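Local coordinates for protein probable ATP-dependent kinase TDA10 (Saccharomyces cerevisiae, PDB 1ODF) that is thought to act as an ATP-dependent kinase whose substrate is not yet known, and structurally closely resembles bacterial pantothenate kinase, at residues L9-E14 / R279-T284; E22-G27 / E57-E62; E85-K88 / L92-G95. All coordinates share one frame; numbering follows the deposited sequence.

Contact 1 of 3, residues L9-E14 / R279-T284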
ATOM      1  N   LEU A   9     -16.560  -4.294  -0.665  1.00 39.30           N
ATOM      2  CA  LEU A   9     -17.004  -2.917  -0.848  1.00 38.33           C
ATOM      3  C   LEU A   9     -18.127  -2.580   0.139  1.00 40.09           C
ATOM      4  O   LEU A   9     -18.122  -1.524   0.775  1.00 37.76           O
ATOM      5  CB  LEU A   9     -17.530  -2.727  -2.268  1.00 37.16           C
ATOM      6  CG  LEU A   9     -17.208  -1.438  -3.036  1.00 39.43           C
ATOM      7  CD1 LEU A   9     -18.324  -1.220  -4.059  1.00 40.52           C
ATOM      8  CD2 LEU A   9     -17.106  -0.232  -2.123  1.00 36.82           C
ATOM      9  N   ASP A  10     -19.098  -3.485   0.238  1.00 40.40           N
ATOM     10  CA  ASP A  10     -20.230  -3.312   1.132  1.00 40.63           C
ATOM     11  C   ASP A  10     -19.754  -3.083   2.564  1.00 39.92           C
ATOM     12  O   ASP A  10     -20.207  -2.160   3.243  1.00 37.63           O
ATOM     13  CB  ASP A  10     -21.119  -4.555   1.080  1.00 44.03           C
ATOM     14  CG  ASP A  10     -21.850  -4.702  -0.247  1.00 47.03           C
ATOM     15  OD1 ASP A  10     -22.367  -5.807  -0.507  1.00 48.97           O
ATOM     16  OD2 ASP A  10     -21.920  -3.718  -1.022  1.00 49.78           O
ATOM     17  N   TYR A  11     -18.836  -3.929   3.017  1.00 37.57           N
ATOM     18  CA  TYR A  11     -18.314  -3.807   4.363  1.00 37.70           C
ATOM     19  C   TYR A  11     -17.495  -2.538   4.530  1.00 35.93           C
ATOM     20  O   TYR A  11     -17.604  -1.846   5.543  1.00 33.34           O
ATOM     21  CB  TYR A  11     -17.455  -5.018   4.712  1.00 40.21           C
ATOM     22  CG  TYR A  11     -18.258  -6.265   4.981  1.00 44.86           C
ATOM     23  CD1 TYR A  11     -18.249  -7.334   4.085  1.00 45.80           C
ATOM     24  CD2 TYR A  11     -19.035  -6.375   6.134  1.00 46.87           C
ATOM     25  CE1 TYR A  11     -18.990  -8.482   4.331  1.00 47.30           C
ATOM     26  CE2 TYR A  11     -19.780  -7.515   6.391  1.00 48.10           C
ATOM     27  CZ  TYR A  11     -19.754  -8.565   5.487  1.00 49.64           C
ATOM     28  OH  TYR A  11     -20.492  -9.700   5.744  1.00 52.95           O
ATOM     29  N   THR A  12     -16.677  -2.234   3.532  1.00 34.36           N
ATOM     30  CA  THR A  12     -15.832  -1.055   3.593  1.00 35.87           C
ATOM     31  C   THR A  12     -16.635   0.252   3.678  1.00 35.75           C
ATOM     32  O   THR A  12     -16.321   1.115   4.497  1.00 35.36           O
ATOM     33  CB  THR A  12     -14.876  -1.013   2.389  1.00 35.38           C
ATOM     34  OG1 THR A  12     -14.064  -2.199   2.387  1.00 36.16           O
ATOM     35  CG2 THR A  12     -13.974   0.207   2.473  1.00 34.84           C
ATOM     36  N   ILE A  13     -17.667   0.379   2.843  1.00 34.50           N
ATOM     37  CA  ILE A  13     -18.517   1.565   2.822  1.00 35.84           C
ATOM     38  C   ILE A  13     -19.264   1.677   4.145  1.00 38.83           C
ATOM     39  O   ILE A  13     -19.424   2.762   4.698  1.00 40.69           O
ATOM     40  CB  ILE A  13     -19.552   1.497   1.668  1.00 36.70           C
ATOM     41  CG1 ILE A  13     -18.842   1.649   0.319  1.00 35.55           C
ATOM     42  CG2 ILE A  13     -20.621   2.580   1.848  1.00 36.32           C
ATOM     43  CD1 ILE A  13     -19.778   1.606  -0.875  1.00 33.41           C
ATOM     44  N   GLU A  14     -19.731   0.537   4.634  1.00 39.61           N
ATOM     45  CA  GLU A  14     -20.448   0.459   5.892  1.00 41.09           C
ATOM     46  C   GLU A  14     -19.549   1.039   6.992  1.00 40.51           C
ATOM     47  O   GLU A  14     -19.944   1.944   7.734  1.00 39.36           O
ATOM     48  CB  GLU A  14     -20.775  -1.009   6.162  1.00 44.79           C
ATOM     49  CG  GLU A  14     -21.295  -1.346   7.543  1.00 50.81           C
ATOM     50  CD  GLU A  14     -21.596  -2.833   7.680  1.00 55.38           C
ATOM     51  OE1 GLU A  14     -22.478  -3.328   6.936  1.00 57.65           O
ATOM     52  OE2 GLU A  14     -20.951  -3.506   8.518  1.00 54.92           O
ATOM     53  N   ARG A 279     -11.931 -14.223  -3.734  1.00 61.06           N
ATOM     54  CA  ARG A 279     -12.093 -12.892  -3.161  1.00 60.63           C
ATOM     55  C   ARG A 279     -13.393 -12.811  -2.368  1.00 58.53           C
ATOM     56  O   ARG A 279     -13.957 -11.731  -2.210  1.00 58.85           O
ATOM     57  CB  ARG A 279     -12.105 -11.816  -4.253  1.00 62.06           C
ATOM     58  CG  ARG A 279     -11.210 -12.114  -5.442  1.00 66.14           C
ATOM     59  CD  ARG A 279      -9.753 -12.267  -5.049  1.00 69.04           C
ATOM     60  NE  ARG A 279      -8.963 -12.841  -6.138  1.00 72.20           N
ATOM     61  CZ  ARG A 279      -8.857 -12.313  -7.355  1.00 72.98           C
ATOM     62  NH1 ARG A 279      -9.491 -11.185  -7.659  1.00 74.09           N
ATOM     63  NH2 ARG A 279      -8.123 -12.922  -8.277  1.00 73.30           N
ATOM     64  N   ASN A 280     -13.867 -13.957  -1.884  1.00 57.62           N
ATOM     65  CA  ASN A 280     -15.092 -14.008  -1.088  1.00 56.59           C
ATOM     66  C   ASN A 280     -14.772 -13.825   0.396  1.00 54.23           C
ATOM     67  O   ASN A 280     -13.831 -14.425   0.916  1.00 52.16           O
ATOM     68  CB  ASN A 280     -15.813 -15.350  -1.277  1.00 60.85           C
ATOM     69  CG  ASN A 280     -16.524 -15.459  -2.617  1.00 63.03           C
ATOM     70  OD1 ASN A 280     -17.377 -14.631  -2.955  1.00 64.54           O
ATOM     71  ND2 ASN A 280     -16.184 -16.494  -3.382  1.00 64.22           N
ATOM     72  N   VAL A 281     -15.574 -13.004   1.070  1.00 52.19           N
ATOM     73  CA  VAL A 281     -15.390 -12.726   2.491  1.00 51.30           C
ATOM     74  C   VAL A 281     -15.908 -13.849   3.391  1.00 51.41           C
ATOM     75  O   VAL A 281     -17.084 -14.207   3.334  1.00 51.25           O
ATOM     76  CB  VAL A 281     -16.122 -11.433   2.897  1.00 50.64           C
ATOM     77  CG1 VAL A 281     -15.936 -11.174   4.385  1.00 50.92           C
ATOM     78  CG2 VAL A 281     -15.611 -10.265   2.073  1.00 50.15           C
ATOM     79  N   TYR A 282     -15.031 -14.399   4.224  1.00 50.08           N
ATOM     80  CA  TYR A 282     -15.430 -15.456   5.143  1.00 48.69           C
ATOM     81  C   TYR A 282     -15.511 -14.929   6.581  1.00 49.57           C
ATOM     82  O   TYR A 282     -16.160 -15.538   7.438  1.00 49.48           O
ATOM     83  CB  TYR A 282     -14.466 -16.646   5.047  1.00 46.39           C
ATOM     84  CG  TYR A 282     -13.005 -16.309   5.262  1.00 45.69           C
ATOM     85  CD1 TYR A 282     -12.487 -16.131   6.550  1.00 43.24           C
ATOM     86  CD2 TYR A 282     -12.135 -16.173   4.174  1.00 42.86           C
ATOM     87  CE1 TYR A 282     -11.130 -15.831   6.747  1.00 41.76           C
ATOM     88  CE2 TYR A 282     -10.790 -15.874   4.356  1.00 41.50           C
ATOM     89  CZ  TYR A 282     -10.289 -15.704   5.643  1.00 40.90           C
ATOM     90  OH  TYR A 282      -8.952 -15.412   5.816  1.00 36.94           O
ATOM     91  N   SER A 283     -14.859 -13.795   6.842  1.00 48.74           N
ATOM     92  CA  SER A 283     -14.895 -13.194   8.176  1.00 48.97           C
ATOM     93  C   SER A 283     -14.569 -11.704   8.164  1.00 48.46           C
ATOM     94  O   SER A 283     -13.827 -11.208   7.307  1.00 47.43           O
ATOM     95  CB  SER A 283     -13.937 -13.911   9.141  1.00 48.42           C
ATOM     96  OG  SER A 283     -12.656 -13.300   9.160  1.00 50.62           O
ATOM     97  N   THR A 284     -15.128 -11.003   9.143  1.00 47.20           N
ATOM     98  CA  THR A 284     -14.935  -9.574   9.287  1.00 47.04           C
ATOM     99  C   THR A 284     -14.730  -9.201  10.747  1.00 45.83           C
ATOM    100  O   THR A 284     -15.245  -9.868  11.645  1.00 44.89           O
ATOM    101  CB  THR A 284     -16.151  -8.818   8.725  1.00 48.38           C
ATOM    102  OG1 THR A 284     -16.074  -8.807   7.294  1.00 54.12           O
ATOM    103  CG2 THR A 284     -16.194  -7.400   9.232  1.00 51.23           C
TER

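Contact 2 of 3, residues E22-G27 / E57-E62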
ATOM      1  N   GLU A  22     -18.072  10.565  12.018  1.00 32.71           N
ATOM      2  CA  GLU A  22     -17.692  10.683  13.418  1.00 33.88           C
ATOM      3  C   GLU A  22     -16.369  11.441  13.569  1.00 33.81           C
ATOM      4  O   GLU A  22     -16.143  12.125  14.572  1.00 34.53           O
ATOM      5  CB  GLU A  22     -17.610   9.296  14.065  1.00 34.62           C
ATOM      6  CG  GLU A  22     -18.983   8.759  14.495  1.00 34.83           C
ATOM      7  CD  GLU A  22     -18.944   7.335  15.042  1.00 38.77           C
ATOM      8  OE1 GLU A  22     -17.876   6.900  15.532  1.00 38.94           O
ATOM      9  OE2 GLU A  22     -19.994   6.651  14.995  1.00 40.45           O
ATOM     10  N   TRP A  23     -15.492  11.322  12.580  1.00 32.61           N
ATOM     11  CA  TRP A  23     -14.236  12.051  12.624  1.00 32.25           C
ATOM     12  C   TRP A  23     -14.515  13.547  12.385  1.00 33.55           C
ATOM     13  O   TRP A  23     -13.952  14.408  13.058  1.00 31.59           O
ATOM     14  CB  TRP A  23     -13.277  11.525  11.558  1.00 32.55           C
ATOM     15  CG  TRP A  23     -12.178  12.502  11.206  1.00 29.97           C
ATOM     16  CD1 TRP A  23     -12.101  13.287  10.087  1.00 29.98           C
ATOM     17  CD2 TRP A  23     -11.002  12.779  11.974  1.00 29.61           C
ATOM     18  NE1 TRP A  23     -10.941  14.034  10.105  1.00 30.16           N
ATOM     19  CE2 TRP A  23     -10.247  13.743  11.251  1.00 30.82           C
ATOM     20  CE3 TRP A  23     -10.508  12.309  13.204  1.00 26.08           C
ATOM     21  CZ2 TRP A  23      -9.021  14.242  11.718  1.00 27.04           C
ATOM     22  CZ3 TRP A  23      -9.294  12.803  13.671  1.00 26.79           C
ATOM     23  CH2 TRP A  23      -8.562  13.764  12.923  1.00 29.06           C
ATOM     24  N   PHE A  24     -15.391  13.850  11.426  1.00 33.83           N
ATOM     25  CA  PHE A  24     -15.734  15.237  11.120  1.00 35.12           C
ATOM     26  C   PHE A  24     -16.479  15.908  12.287  1.00 36.21           C
ATOM     27  O   PHE A  24     -16.359  17.111  12.503  1.00 33.30           O
ATOM     28  CB  PHE A  24     -16.567  15.295   9.836  1.00 34.04           C
ATOM     29  CG  PHE A  24     -15.760  15.054   8.584  1.00 34.85           C
ATOM     30  CD1 PHE A  24     -16.317  14.396   7.492  1.00 33.53           C
ATOM     31  CD2 PHE A  24     -14.440  15.494   8.496  1.00 32.48           C
ATOM     32  CE1 PHE A  24     -15.568  14.176   6.323  1.00 33.79           C
ATOM     33  CE2 PHE A  24     -13.683  15.280   7.330  1.00 34.29           C
ATOM     34  CZ  PHE A  24     -14.247  14.622   6.245  1.00 32.71           C
ATOM     35  N   GLU A  25     -17.233  15.121  13.046  1.00 37.84           N
ATOM     36  CA  GLU A  25     -17.956  15.662  14.189  1.00 40.98           C
ATOM     37  C   GLU A  25     -16.987  16.211  15.237  1.00 40.08           C
ATOM     38  O   GLU A  25     -17.394  16.930  16.142  1.00 40.86           O
ATOM     39  CB  GLU A  25     -18.814  14.582  14.846  1.00 43.70           C
ATOM     40  CG  GLU A  25     -19.854  13.955  13.950  1.00 48.93           C
ATOM     41  CD  GLU A  25     -20.713  12.956  14.699  1.00 52.76           C
ATOM     42  OE1 GLU A  25     -20.150  12.135  15.464  1.00 52.26           O
ATOM     43  OE2 GLU A  25     -21.949  12.992  14.520  1.00 55.20           O
ATOM     44  N   THR A  26     -15.711  15.853  15.116  1.00 40.56           N
ATOM     45  CA  THR A  26     -14.683  16.296  16.062  1.00 39.09           C
ATOM     46  C   THR A  26     -14.160  17.708  15.735  1.00 39.75           C
ATOM     47  O   THR A  26     -13.549  18.367  16.582  1.00 38.06           O
ATOM     48  CB  THR A  26     -13.468  15.310  16.085  1.00 38.98           C
ATOM     49  OG1 THR A  26     -12.738  15.398  14.851  1.00 34.96           O
ATOM     50  CG2 THR A  26     -13.944  13.861  16.292  1.00 39.22           C
ATOM     51  N   GLY A  27     -14.396  18.163  14.508  1.00 37.95           N
ATOM     52  CA  GLY A  27     -13.940  19.480  14.113  1.00 39.01           C
ATOM     53  C   GLY A  27     -12.463  19.547  13.761  1.00 38.56           C
ATOM     54  O   GLY A  27     -11.944  20.623  13.458  1.00 35.95           O
ATOM     55  N   GLU A  57     -18.061  11.765  -4.402  1.00 52.70           N
ATOM     56  CA  GLU A  57     -19.469  11.989  -4.690  1.00 55.40           C
ATOM     57  C   GLU A  57     -20.222  12.439  -3.450  1.00 55.22           C
ATOM     58  O   GLU A  57     -21.083  13.309  -3.529  1.00 55.24           O
ATOM     59  CB  GLU A  57     -20.115  10.718  -5.240  1.00 57.73           C
ATOM     60  CG  GLU A  57     -19.535  10.257  -6.568  1.00 63.43           C
ATOM     61  CD  GLU A  57     -20.234   9.023  -7.108  1.00 66.36           C
ATOM     62  OE1 GLU A  57     -20.278   8.000  -6.385  1.00 67.17           O
ATOM     63  OE2 GLU A  57     -20.736   9.076  -8.256  1.00 67.38           O
ATOM     64  N   LYS A  58     -19.897  11.848  -2.305  1.00 54.78           N
ATOM     65  CA  LYS A  58     -20.569  12.206  -1.063  1.00 53.53           C
ATOM     66  C   LYS A  58     -20.237  13.622  -0.597  1.00 52.54           C
ATOM     67  O   LYS A  58     -21.131  14.431  -0.370  1.00 52.90           O
ATOM     68  CB  LYS A  58     -20.200  11.215   0.043  1.00 54.48           C
ATOM     69  CG  LYS A  58     -20.714   9.795  -0.170  1.00 56.73           C
ATOM     70  CD  LYS A  58     -21.661   9.386   0.954  1.00 60.17           C
ATOM     71  CE  LYS A  58     -20.999   9.512   2.322  1.00 59.78           C
ATOM     72  NZ  LYS A  58     -21.971   9.317   3.440  1.00 63.26           N
ATOM     73  N   TYR A  59     -18.950  13.921  -0.470  1.00 51.45           N
ATOM     74  CA  TYR A  59     -18.515  15.226   0.015  1.00 50.96           C
ATOM     75  C   TYR A  59     -18.157  16.238  -1.069  1.00 52.77           C
ATOM     76  O   TYR A  59     -18.059  17.439  -0.803  1.00 52.42           O
ATOM     77  CB  TYR A  59     -17.339  15.036   0.974  1.00 47.07           C
ATOM     78  CG  TYR A  59     -17.698  14.176   2.168  1.00 43.00           C
ATOM     79  CD1 TYR A  59     -17.483  12.795   2.158  1.00 41.42           C
ATOM     80  CD2 TYR A  59     -18.319  14.740   3.286  1.00 40.76           C
ATOM     81  CE1 TYR A  59     -17.884  11.993   3.236  1.00 42.69           C
ATOM     82  CE2 TYR A  59     -18.723  13.957   4.362  1.00 41.03           C
ATOM     83  CZ  TYR A  59     -18.509  12.587   4.337  1.00 43.73           C
ATOM     84  OH  TYR A  59     -18.926  11.829   5.411  1.00 42.70           O
ATOM     85  N   GLY A  60     -17.968  15.746  -2.289  1.00 53.57           N
ATOM     86  CA  GLY A  60     -17.640  16.612  -3.404  1.00 53.47           C
ATOM     87  C   GLY A  60     -16.916  17.898  -3.062  1.00 53.40           C
ATOM     88  O   GLY A  60     -15.729  17.877  -2.727  1.00 54.65           O
ATOM     89  N   GLY A  61     -17.637  19.013  -3.126  1.00 53.00           N
ATOM     90  CA  GLY A  61     -17.038  20.316  -2.868  1.00 53.11           C
ATOM     91  C   GLY A  61     -16.885  20.817  -1.440  1.00 52.91           C
ATOM     92  O   GLY A  61     -16.359  21.910  -1.231  1.00 54.79           O
ATOM     93  N   GLU A  62     -17.326  20.046  -0.455  1.00 50.96           N
ATOM     94  CA  GLU A  62     -17.211  20.486   0.929  1.00 48.28           C
ATOM     95  C   GLU A  62     -15.938  19.975   1.608  1.00 46.66           C
ATOM     96  O   GLU A  62     -15.595  20.407   2.712  1.00 45.44           O
ATOM     97  CB  GLU A  62     -18.436  20.036   1.718  1.00 48.82           C
ATOM     98  CG  GLU A  62     -19.748  20.630   1.218  1.00 49.46           C
ATOM     99  CD  GLU A  62     -19.740  22.147   1.239  1.00 49.60           C
ATOM    100  OE1 GLU A  62     -19.348  22.722   2.277  1.00 49.02           O
ATOM    101  OE2 GLU A  62     -20.133  22.764   0.222  1.00 50.42           O
TER

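Contact 3 of 3, residues E85-K88 / L92-G95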
ATOM      1  N   GLU A  85      22.959  -0.943  -8.039  1.00 63.25           N
ATOM      2  CA  GLU A  85      24.382  -1.096  -7.761  1.00 66.99           C
ATOM      3  C   GLU A  85      24.694  -0.970  -6.276  1.00 67.26           C
ATOM      4  O   GLU A  85      25.431  -1.789  -5.723  1.00 67.25           O
ATOM      5  CB  GLU A  85      25.180  -0.056  -8.550  1.00 70.64           C
ATOM      6  CG  GLU A  85      24.667   1.359  -8.376  1.00 76.92           C
ATOM      7  CD  GLU A  85      25.381   2.356  -9.268  1.00 81.41           C
ATOM      8  OE1 GLU A  85      25.337   2.186 -10.509  1.00 83.68           O
ATOM      9  OE2 GLU A  85      25.982   3.312  -8.728  1.00 83.70           O
ATOM     10  N   GLN A  86      24.130   0.051  -5.633  1.00 67.14           N
ATOM     11  CA  GLN A  86      24.351   0.274  -4.207  1.00 66.20           C
ATOM     12  C   GLN A  86      24.155  -1.034  -3.444  1.00 65.08           C
ATOM     13  O   GLN A  86      24.912  -1.346  -2.529  1.00 65.82           O
ATOM     14  CB  GLN A  86      23.381   1.326  -3.684  1.00 68.27           C
ATOM     15  CG  GLN A  86      23.776   1.937  -2.357  1.00 71.16           C
ATOM     16  CD  GLN A  86      22.685   2.823  -1.789  1.00 73.71           C
ATOM     17  OE1 GLN A  86      22.102   3.645  -2.503  1.00 74.98           O
ATOM     18  NE2 GLN A  86      22.402   2.664  -0.499  1.00 74.74           N
ATOM     19  N   PHE A  87      23.137  -1.797  -3.830  1.00 63.55           N
ATOM     20  CA  PHE A  87      22.859  -3.083  -3.198  1.00 63.18           C
ATOM     21  C   PHE A  87      22.985  -4.172  -4.257  1.00 62.84           C
ATOM     22  O   PHE A  87      22.121  -5.036  -4.394  1.00 62.02           O
ATOM     23  CB  PHE A  87      21.453  -3.095  -2.589  1.00 63.14           C
ATOM     24  CG  PHE A  87      21.288  -2.152  -1.426  1.00 63.81           C
ATOM     25  CD1 PHE A  87      21.205  -0.778  -1.629  1.00 63.99           C
ATOM     26  CD2 PHE A  87      21.238  -2.640  -0.121  1.00 64.20           C
ATOM     27  CE1 PHE A  87      21.074   0.100  -0.552  1.00 64.40           C
ATOM     28  CE2 PHE A  87      21.108  -1.770   0.965  1.00 63.97           C
ATOM     29  CZ  PHE A  87      21.025  -0.396   0.747  1.00 64.36           C
ATOM     30  N   LYS A  88      24.089  -4.115  -4.992  1.00 63.41           N
ATOM     31  CA  LYS A  88      24.380  -5.050  -6.074  1.00 64.45           C
ATOM     32  C   LYS A  88      24.181  -6.533  -5.759  1.00 63.05           C
ATOM     33  O   LYS A  88      23.837  -7.320  -6.645  1.00 62.54           O
ATOM     34  CB  LYS A  88      25.812  -4.814  -6.574  1.00 65.94           C
ATOM     35  CG  LYS A  88      26.887  -4.988  -5.500  1.00 69.37           C
ATOM     36  CD  LYS A  88      28.220  -4.350  -5.904  1.00 70.74           C
ATOM     37  CE  LYS A  88      28.786  -4.947  -7.186  1.00 72.38           C
ATOM     38  NZ  LYS A  88      30.089  -4.328  -7.568  1.00 72.44           N
ATOM     39  N   LEU A  92      16.609  -8.910  -3.992  1.00 52.67           N
ATOM     40  CA  LEU A  92      15.282  -8.367  -3.719  1.00 51.01           C
ATOM     41  C   LEU A  92      15.178  -6.866  -4.016  1.00 50.54           C
ATOM     42  O   LEU A  92      14.079  -6.335  -4.213  1.00 51.61           O
ATOM     43  CB  LEU A  92      14.902  -8.631  -2.260  1.00 49.15           C
ATOM     44  CG  LEU A  92      14.819 -10.105  -1.857  1.00 47.38           C
ATOM     45  CD1 LEU A  92      14.457 -10.207  -0.392  1.00 46.97           C
ATOM     46  CD2 LEU A  92      13.786 -10.817  -2.708  1.00 45.78           C
ATOM     47  N   LEU A  93      16.318  -6.182  -4.061  1.00 48.78           N
ATOM     48  CA  LEU A  93      16.315  -4.747  -4.316  1.00 47.69           C
ATOM     49  C   LEU A  93      16.620  -4.373  -5.757  1.00 48.63           C
ATOM     50  O   LEU A  93      16.615  -3.189  -6.115  1.00 47.76           O
ATOM     51  CB  LEU A  93      17.296  -4.044  -3.374  1.00 46.68           C
ATOM     52  CG  LEU A  93      16.820  -4.005  -1.917  1.00 47.81           C
ATOM     53  CD1 LEU A  93      17.868  -3.320  -1.057  1.00 46.68           C
ATOM     54  CD2 LEU A  93      15.468  -3.264  -1.833  1.00 47.12           C
ATOM     55  N   GLN A  94      16.889  -5.378  -6.582  1.00 49.46           N
ATOM     56  CA  GLN A  94      17.173  -5.137  -7.990  1.00 48.82           C
ATOM     57  C   GLN A  94      15.834  -4.867  -8.666  1.00 47.95           C
ATOM     58  O   GLN A  94      14.957  -5.736  -8.703  1.00 46.94           O
ATOM     59  CB  GLN A  94      17.847  -6.360  -8.623  1.00 49.97           C
ATOM     60  CG  GLN A  94      19.192  -6.731  -8.014  1.00 50.01           C
ATOM     61  CD  GLN A  94      20.166  -5.562  -7.982  1.00 52.97           C
ATOM     62  OE1 GLN A  94      20.298  -4.818  -8.958  1.00 53.45           O
ATOM     63  NE2 GLN A  94      20.860  -5.399  -6.855  1.00 53.31           N
ATOM     64  N   GLY A  95      15.680  -3.652  -9.185  1.00 46.61           N
ATOM     65  CA  GLY A  95      14.443  -3.280  -9.841  1.00 45.35           C
ATOM     66  C   GLY A  95      13.378  -2.833  -8.852  1.00 45.15           C
ATOM     67  O   GLY A  95      13.389  -3.238  -7.686  1.00 43.21           O
TER

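Contact 1 of 3, residues L9-E14 / R279-T284
The ring of Y11 meets T284 and V281 through three first torsions. In Y11, chi1 of -74° sets CG opposite the carbonyl carbon and sends the ring off helix 8-24 toward strand 281-287. In T284, chi1 of -77° places OG1 beside the backbone N, and the hydroxyl then lies above the tyrosine ring. V281 holds CG1 anti to its backbone N, chi1 179°, and this branch reaches the same ring. T284 OG1 stands 3.8 Å above the plane of the Y11 ring, over its centre. Its nearest ring atoms include Y11 CD2, 4.0 Å from T284 OG1. V281 reaches the ring at its CE1 corner. V281 CG1 lies 4.1 Å from Y11 CE1, and the two side chains cross at a slant. CA of Y11 and CA of T284 are 8.3 Å apart, and side chains alone bridge this gap. L273 of the neighbouring strand 269-275 touches both Y11 and T284. L271 of that strand touches T284 and also T12, one residue along the helix. The contact thus lays the N-terminal helix 8-24 against the edge strand of the mixed sheet, at the protein surface. A bound glycerol, probably from the crystallisation liquor, lies close to the side chain of T284. The joint is van der Waals contact, with no polar bond between the two segments. T284 OG1 is buried here with no hydrogen-bonding partner in the model. The ring face could offset this only weakly, if the proton points that way.

Contact 2 of 3, residues E22-G27 / E57-E62
The Y59 ring carries F24 CE1 over one face, 3.7 Å above the plane and offset toward the rim. The F24 ring has Y59 CZ at its edge, in its plane. The two rings form an edge-to-face pair. Their planes stand at 71° and their centroids are 5.4 Å apart. The closest approach is 3.7 Å, from F24 CE1 to Y59 CE2. Both side chains set CG anti to the carbonyl carbon, with chi1 -74° in F24 and -60° in Y59. This torsion carries each ring away from its helix, into the gap between the helix ends. F24 lies near the C-terminal end of helix 8-24, and Y59 near that of helix 44-59. I20 and P21 of helix 8-24 also touch Y59. K63 makes a cation-pi contact with F24, which gives this ring two partners. With Y59 cut back to an alanine, the CE1 edge of F24 would probably lose the aromatic face it rests on, and a gap would open beside I20 and P21. The contact joins the helix ends at the surface, away from the predicted ATP site. Its chemistry is apolar and quadrupolar: the slightly positive C-H edge of F24 probably meets the electron-rich face of Y59.

Contact 3 of 3, residues E85-K88 / L92-G95
F87 and L93 pack side chain to side chain just beyond the C-terminal end of helix 77-86. The extended second torsion of L93, chi2 179°, brings one methyl over a face of the phenylalanine ring. This CH-pi contact puts L93 CD1 3.9 Å from the ring centroid of F87 and 29° off its normal. The methyl sits over the CG-CD2 side of the ring, near its attachment to CB, with L93 CD1 3.6 Å from F87 CD2. D184 and K188 of helix 182-195 also touch F87. Q94 bends back at chi2, -53°, and this fold carries its amide toward the backbone of 85-88. Q94 NE2 lies 2.8 Å from F87 O, but the angle is poor and the pair is not a hydrogen bond. The real acceptors of NE2 are the backbone oxygens of N84 and N90. These two bonds hold the amide across the turn and fix how it is rotated. N84 also takes the backbone N of G95 with its side-chain oxygen. Within 85-88, the backbone N of K88 bonds to E85 O at 2.8 Å. The arrangement is a compact reversal of the chain after a helix C-terminus, with F87 and L93 packed together and a glutamine amide bonded to backbone carbonyls. It begins the loop between helices 77-86 and 104-114.

Overall arrangement
Contacts 1 and 2 share helix 8-24 and lie at the surface. Contact 3 is local and partly buried, with L93 buried. None is core. Contact 1 holds an early turn of the helix to edge strand 281-287, and contact 2 joins its far end to helix 44-59. Contact 3 lies across the chain's centre from both, about 38 Å from contact 1 and 43 Å from contact 2, centre to centre. All three use an aromatic ring, but its partner differs: a hydroxyl and a methyl, a second ring, then a leucine methyl. Contacts 1 and 2 join separate elements by side-chain packing alone. Contact 3 adds a glutamine amide held by nearby backbone oxygens, which suits a loop.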